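Local coordinates for glyoxalase-related enzyme, AraC type (Clostridium phytofermentans, PDB 3BT3), which is of unknown function but has a glyoxalase-related fold of the vicinal oxygen chelate superfamily and probably belongs to an AraC-type transcription regulator, at residues A51-D54 / E55-D59; Y107-N111 / G112-I116. All coordinates share one frame; numbering follows the deposited sequence.

Interaction 1: residues A51-D54 / E55-D59; sequences ARDD and EGFGD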
loop_
_atom_site.group_PDB
_atom_site.type_symbol
_atom_site.label_atom_id
_atom_site.label_comp_id
_atom_site.label_asym_id
_atom_site.label_seq_id
_atom_site.Cartn_x
_atom_site.Cartn_y
_atom_site.Cartn_z
ATOM N N ALA A 51 -14.235 -10.651 8.559
ATOM C CA ALA A 51 -15.655 -10.687 8.227
ATOM C C ALA A 51 -15.930 -11.491 6.958
ATOM O O ALA A 51 -15.195 -11.392 5.979
ATOM C CB ALA A 51 -16.169 -9.272 8.064
ATOM N N ARG A 52 -16.998 -12.284 6.979
ATOM C CA ARG A 52 -17.376 -13.103 5.826
ATOM C C ARG A 52 -18.755 -12.717 5.281
ATOM O O ARG A 52 -19.528 -12.048 5.963
ATOM C CB ARG A 52 -17.376 -14.586 6.217
ATOM C CG ARG A 52 -16.024 -15.096 6.660
ATOM C CD ARG A 52 -16.109 -16.490 7.247
ATOM N NE ARG A 52 -14.781 -17.005 7.560
ATOM C CZ ARG A 52 -13.859 -17.308 6.646
ATOM N NH1 ARG A 52 -14.127 -17.152 5.350
ATOM N NH2 ARG A 52 -12.662 -17.749 7.024
ATOM N N ASP A 53 -19.054 -13.133 4.050
ATOM C CA ASP A 53 -20.347 -12.848 3.432
ATOM C C ASP A 53 -21.334 -13.968 3.753
ATOM O O ASP A 53 -21.003 -14.904 4.478
ATOM C CB ASP A 53 -20.212 -12.676 1.910
ATOM C CG ASP A 53 -19.708 -13.933 1.205
ATOM O OD1 ASP A 53 -19.735 -15.033 1.798
ATOM O OD2 ASP A 53 -19.293 -13.815 0.034
ATOM N N ASP A 54 -22.546 -13.881 3.217
ATOM C CA ASP A 54 -23.548 -14.899 3.498
ATOM C C ASP A 54 -23.180 -16.278 2.955
ATOM O O ASP A 54 -23.715 -17.293 3.401
ATOM C CB ASP A 54 -24.927 -14.461 2.976
ATOM C CG ASP A 54 -24.848 -13.636 1.695
ATOM O OD1 ASP A 54 -24.313 -12.503 1.735
ATOM O OD2 ASP A 54 -25.329 -14.122 0.646
ATOM N N GLU A 55 -22.245 -16.318 2.013
ATOM C CA GLU A 55 -21.823 -17.579 1.426
ATOM C C GLU A 55 -20.553 -18.159 2.059
ATOM O O GLU A 55 -20.064 -19.204 1.637
ATOM C CB GLU A 55 -21.666 -17.396 -0.086
ATOM C CG GLU A 55 -23.000 -17.064 -0.762
ATOM C CD GLU A 55 -22.878 -16.722 -2.241
ATOM O OE1 GLU A 55 -22.282 -17.524 -2.996
ATOM O OE2 GLU A 55 -23.393 -15.652 -2.651
ATOM N N GLY A 56 -20.027 -17.481 3.077
ATOM C CA GLY A 56 -18.842 -17.971 3.766
ATOM C C GLY A 56 -17.489 -17.401 3.366
ATOM O O GLY A 56 -16.471 -17.727 3.974
ATOM N N PHE A 57 -17.465 -16.547 2.351
ATOM C CA PHE A 57 -16.217 -15.957 1.884
ATOM C C PHE A 57 -15.850 -14.681 2.638
ATOM O O PHE A 57 -16.716 -13.963 3.127
ATOM C CB PHE A 57 -16.328 -15.687 0.389
ATOM C CG PHE A 57 -16.390 -16.936 -0.436
ATOM C CD1 PHE A 57 -15.223 -17.527 -0.909
ATOM C CD2 PHE A 57 -17.609 -17.561 -0.685
ATOM C CE1 PHE A 57 -15.266 -18.723 -1.618
ATOM C CE2 PHE A 57 -17.662 -18.763 -1.395
ATOM C CZ PHE A 57 -16.490 -19.343 -1.861
ATOM N N GLY A 58 -14.558 -14.401 2.729
ATOM C CA GLY A 58 -14.124 -13.210 3.431
ATOM C C GLY A 58 -14.375 -11.912 2.692
ATOM O O GLY A 58 -14.106 -11.819 1.500
ATOM N N ASP A 59 -14.910 -10.914 3.396
ATOM C CA ASP A 59 -15.161 -9.594 2.812
ATOM C C ASP A 59 -13.993 -8.702 3.198
ATOM O O ASP A 59 -13.572 -7.841 2.434
ATOM C CB ASP A 59 -16.435 -8.952 3.373
ATOM C CG ASP A 59 -17.700 -9.537 2.792
ATOM O OD1 ASP A 59 -17.755 -9.731 1.555
ATOM O OD2 ASP A 59 -18.646 -9.785 3.575
#
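The D53 carboxylate runs alongside the F57 ring, turned 73° against it. D53 OD1 sits at the ring edge, near its plane, and D53 OD2 rests 3.5 Å from F57 CB. With chi1 at 62°, D53 CG stands between its backbone N and carbonyl carbon, which turns OD1 in over the turn. There OD1 takes the N-H of F57 at 2.8 Å, from above the carboxylate plane. E55 N adds a weak bond to the same oxygen.

This is the tip of the beta hairpin formed by strands 46-52 and 58-64. A type I turn runs from D53 to G56, closed by G56 N to D53 O at 3.1 Å. D53 N bonds F57 O and D59 N bonds A51 O on the strand side. R52 and G58 form an antiparallel non-hydrogen-bonded pair.

R52 sends NH1 toward G56 O, 2.8 Å away, in a weak bond near the guanidinium plane. The same NH1 has a stronger partner in D33, a salt bridge. D59 OD2 lies beside the D53 backbone without bonding it. D59 OD1 and D53 OD2 both form salt bridges with K85. D54 OD2 and E55 OE2 are 4.1 Å apart, like charges that probably repel mildly.

Interaction 2: residues Y107-N111 / G112-I116; sequences YVKEN and GWDQI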
loop_
_atom_site.group_PDB
_atom_site.type_symbol
_atom_site.label_atom_id
_atom_site.label_comp_id
_atom_site.label_asym_id
_atom_site.label_seq_id
_atom_site.Cartn_x
_atom_site.Cartn_y
_atom_site.Cartn_z
ATOM N N TYR A 107 13.170 -19.635 0.482
ATOM C CA TYR A 107 11.989 -20.023 1.244
ATOM C C TYR A 107 10.819 -20.301 0.302
ATOM O O TYR A 107 10.168 -21.338 0.396
ATOM C CB TYR A 107 11.604 -18.914 2.216
ATOM C CG TYR A 107 10.557 -19.320 3.222
ATOM C CD1 TYR A 107 10.862 -20.216 4.245
ATOM C CD2 TYR A 107 9.269 -18.779 3.179
ATOM C CE1 TYR A 107 9.919 -20.560 5.205
ATOM C CE2 TYR A 107 8.317 -19.116 4.134
ATOM C CZ TYR A 107 8.649 -20.005 5.147
ATOM O OH TYR A 107 7.725 -20.320 6.122
ATOM N N VAL A 108 10.562 -19.359 -0.601
ATOM C CA VAL A 108 9.487 -19.495 -1.570
ATOM C C VAL A 108 9.707 -20.765 -2.393
ATOM O O VAL A 108 8.831 -21.633 -2.458
ATOM C CB VAL A 108 9.425 -18.262 -2.516
ATOM C CG1 VAL A 108 8.428 -18.502 -3.636
ATOM C CG2 VAL A 108 9.025 -17.018 -1.729
ATOM N N LYS A 109 10.879 -20.877 -3.015
ATOM C CA LYS A 109 11.182 -22.061 -3.816
ATOM C C LYS A 109 11.030 -23.332 -2.989
ATOM O O LYS A 109 10.444 -24.312 -3.441
ATOM C CB LYS A 109 12.603 -21.984 -4.390
ATOM C CG LYS A 109 12.692 -21.334 -5.777
ATOM C CD LYS A 109 11.831 -22.087 -6.788
ATOM C CE LYS A 109 12.462 -22.118 -8.176
ATOM N NZ LYS A 109 12.560 -20.772 -8.822
ATOM N N GLU A 110 11.553 -23.306 -1.770
ATOM C CA GLU A 110 11.475 -24.461 -0.890
ATOM C C GLU A 110 10.041 -24.854 -0.599
ATOM O O GLU A 110 9.756 -26.033 -0.365
ATOM C CB GLU A 110 12.202 -24.187 0.427
ATOM C CG GLU A 110 13.467 -25.001 0.593
ATOM C CD GLU A 110 14.537 -24.648 -0.431
ATOM O OE1 GLU A 110 14.214 -24.572 -1.643
ATOM O OE2 GLU A 110 15.705 -24.450 -0.021
ATOM N N ASN A 111 9.138 -23.878 -0.609
ATOM C CA ASN A 111 7.744 -24.178 -0.336
ATOM C C ASN A 111 6.929 -24.544 -1.568
ATOM O O ASN A 111 5.702 -24.574 -1.522
ATOM C CB ASN A 111 7.094 -23.035 0.437
ATOM C CG ASN A 111 7.457 -23.067 1.910
ATOM O OD1 ASN A 111 7.208 -24.062 2.597
ATOM N ND2 ASN A 111 8.047 -21.982 2.405
ATOM N N GLY A 112 7.624 -24.821 -2.667
ATOM C CA GLY A 112 6.953 -25.253 -3.878
ATOM C C GLY A 112 6.424 -24.241 -4.867
ATOM O O GLY A 112 5.861 -24.627 -5.890
ATOM N N TRP A 113 6.592 -22.955 -4.589
ATOM C CA TRP A 113 6.106 -21.949 -5.516
ATOM C C TRP A 113 7.203 -21.656 -6.548
ATOM O O TRP A 113 8.322 -21.285 -6.188
ATOM C CB TRP A 113 5.721 -20.692 -4.748
ATOM C CG TRP A 113 4.929 -19.734 -5.552
ATOM C CD1 TRP A 113 5.362 -18.565 -6.090
ATOM C CD2 TRP A 113 3.557 -19.868 -5.928
ATOM N NE1 TRP A 113 4.347 -17.957 -6.779
ATOM C CE2 TRP A 113 3.224 -18.737 -6.696
ATOM C CE3 TRP A 113 2.574 -20.837 -5.685
ATOM C CZ2 TRP A 113 1.946 -18.543 -7.229
ATOM C CZ3 TRP A 113 1.299 -20.645 -6.216
ATOM C CH2 TRP A 113 0.998 -19.506 -6.978
ATOM N N ASP A 114 6.882 -21.839 -7.828
ATOM C CA ASP A 114 7.855 -21.616 -8.889
ATOM C C ASP A 114 7.713 -20.316 -9.653
ATOM O O ASP A 114 8.578 -19.981 -10.460
ATOM C CB ASP A 114 7.844 -22.780 -9.885
ATOM C CG ASP A 114 8.716 -23.935 -9.428
ATOM O OD1 ASP A 114 9.847 -23.658 -8.958
ATOM O OD2 ASP A 114 8.285 -25.109 -9.538
ATOM N N GLN A 115 6.630 -19.585 -9.403
ATOM C CA GLN A 115 6.408 -18.318 -10.080
ATOM C C GLN A 115 7.055 -17.172 -9.304
ATOM O O GLN A 115 6.379 -16.295 -8.755
ATOM C CB GLN A 115 4.914 -18.063 -10.250
ATOM C CG GLN A 115 4.176 -19.166 -10.974
ATOM C CD GLN A 115 2.707 -18.835 -11.147
ATOM O OE1 GLN A 115 2.353 -17.919 -11.887
ATOM N NE2 GLN A 115 1.842 -19.571 -10.451
ATOM N N ILE A 116 8.379 -17.211 -9.263
ATOM C CA ILE A 116 9.209 -16.218 -8.598
ATOM C C ILE A 116 10.367 -15.987 -9.569
ATOM O O ILE A 116 11.025 -16.933 -9.984
ATOM C CB ILE A 116 9.756 -16.763 -7.252
ATOM C CG1 ILE A 116 10.967 -15.953 -6.785
ATOM C CG2 ILE A 116 10.179 -18.206 -7.409
ATOM C CD1 ILE A 116 10.672 -14.524 -6.461
#
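V108 packs alongside W113 where helix 101-110 ends. The apolar contacts centre on V108 CG1, which is anti to the backbone N (chi1 172°). This methyl meets W113 CB at 3.7 Å and lies at the edge of the indole, near its plane. I116 CG2 approaches the same methyl at 4.2 Å. I131 of strand 126-132 touches all three side chains, and W38 meets the W113 ring edge-to-face.

The backbone bonds at the helix end are consistent with a Schellman motif. G112 N supplies the 5→2 bond to K109 O at 3.0 Å, coming from above the carbonyl plane. W113 N supplies the 6→1 bond to V108 O, a weak one of 3.4 Å. N111 is the first residue to leave helical angles. G112 follows with positive phi (87°), a conformation that suits glycine, and the chain turns off toward strand 120-122.

The charged contact is looser. K109 bends at three torsions and runs roughly perpendicular to D114. Its CE lies 3.1 Å from D114 OD1, while NZ stands 4.0 Å from that oxygen, in a long salt bridge. At this length the ion pair probably adds little, so apolar packing and backbone bonds appear to set the helix exit.

The two interactions are local contacts in different halves of the chain. Their centres are 29 Å apart and their nearest atoms about 17 Å, so they do not touch. Interaction 1 is a surface contact at the tip of a hairpin in the sheet that contains strands 46-52 and 58-64. Interaction 2 is partly buried and joins helix 101-110 to the loop before strand 120-122, against the other sheet. Both use a glycine with positive phi where the chain turns. Their chemistry follows their place. Residues 51-59 rely on carboxylates, backbone bonds and ion pairs with other residues. Residues 107-116 rely more on aliphatic and indole packing, with charge toward the outside.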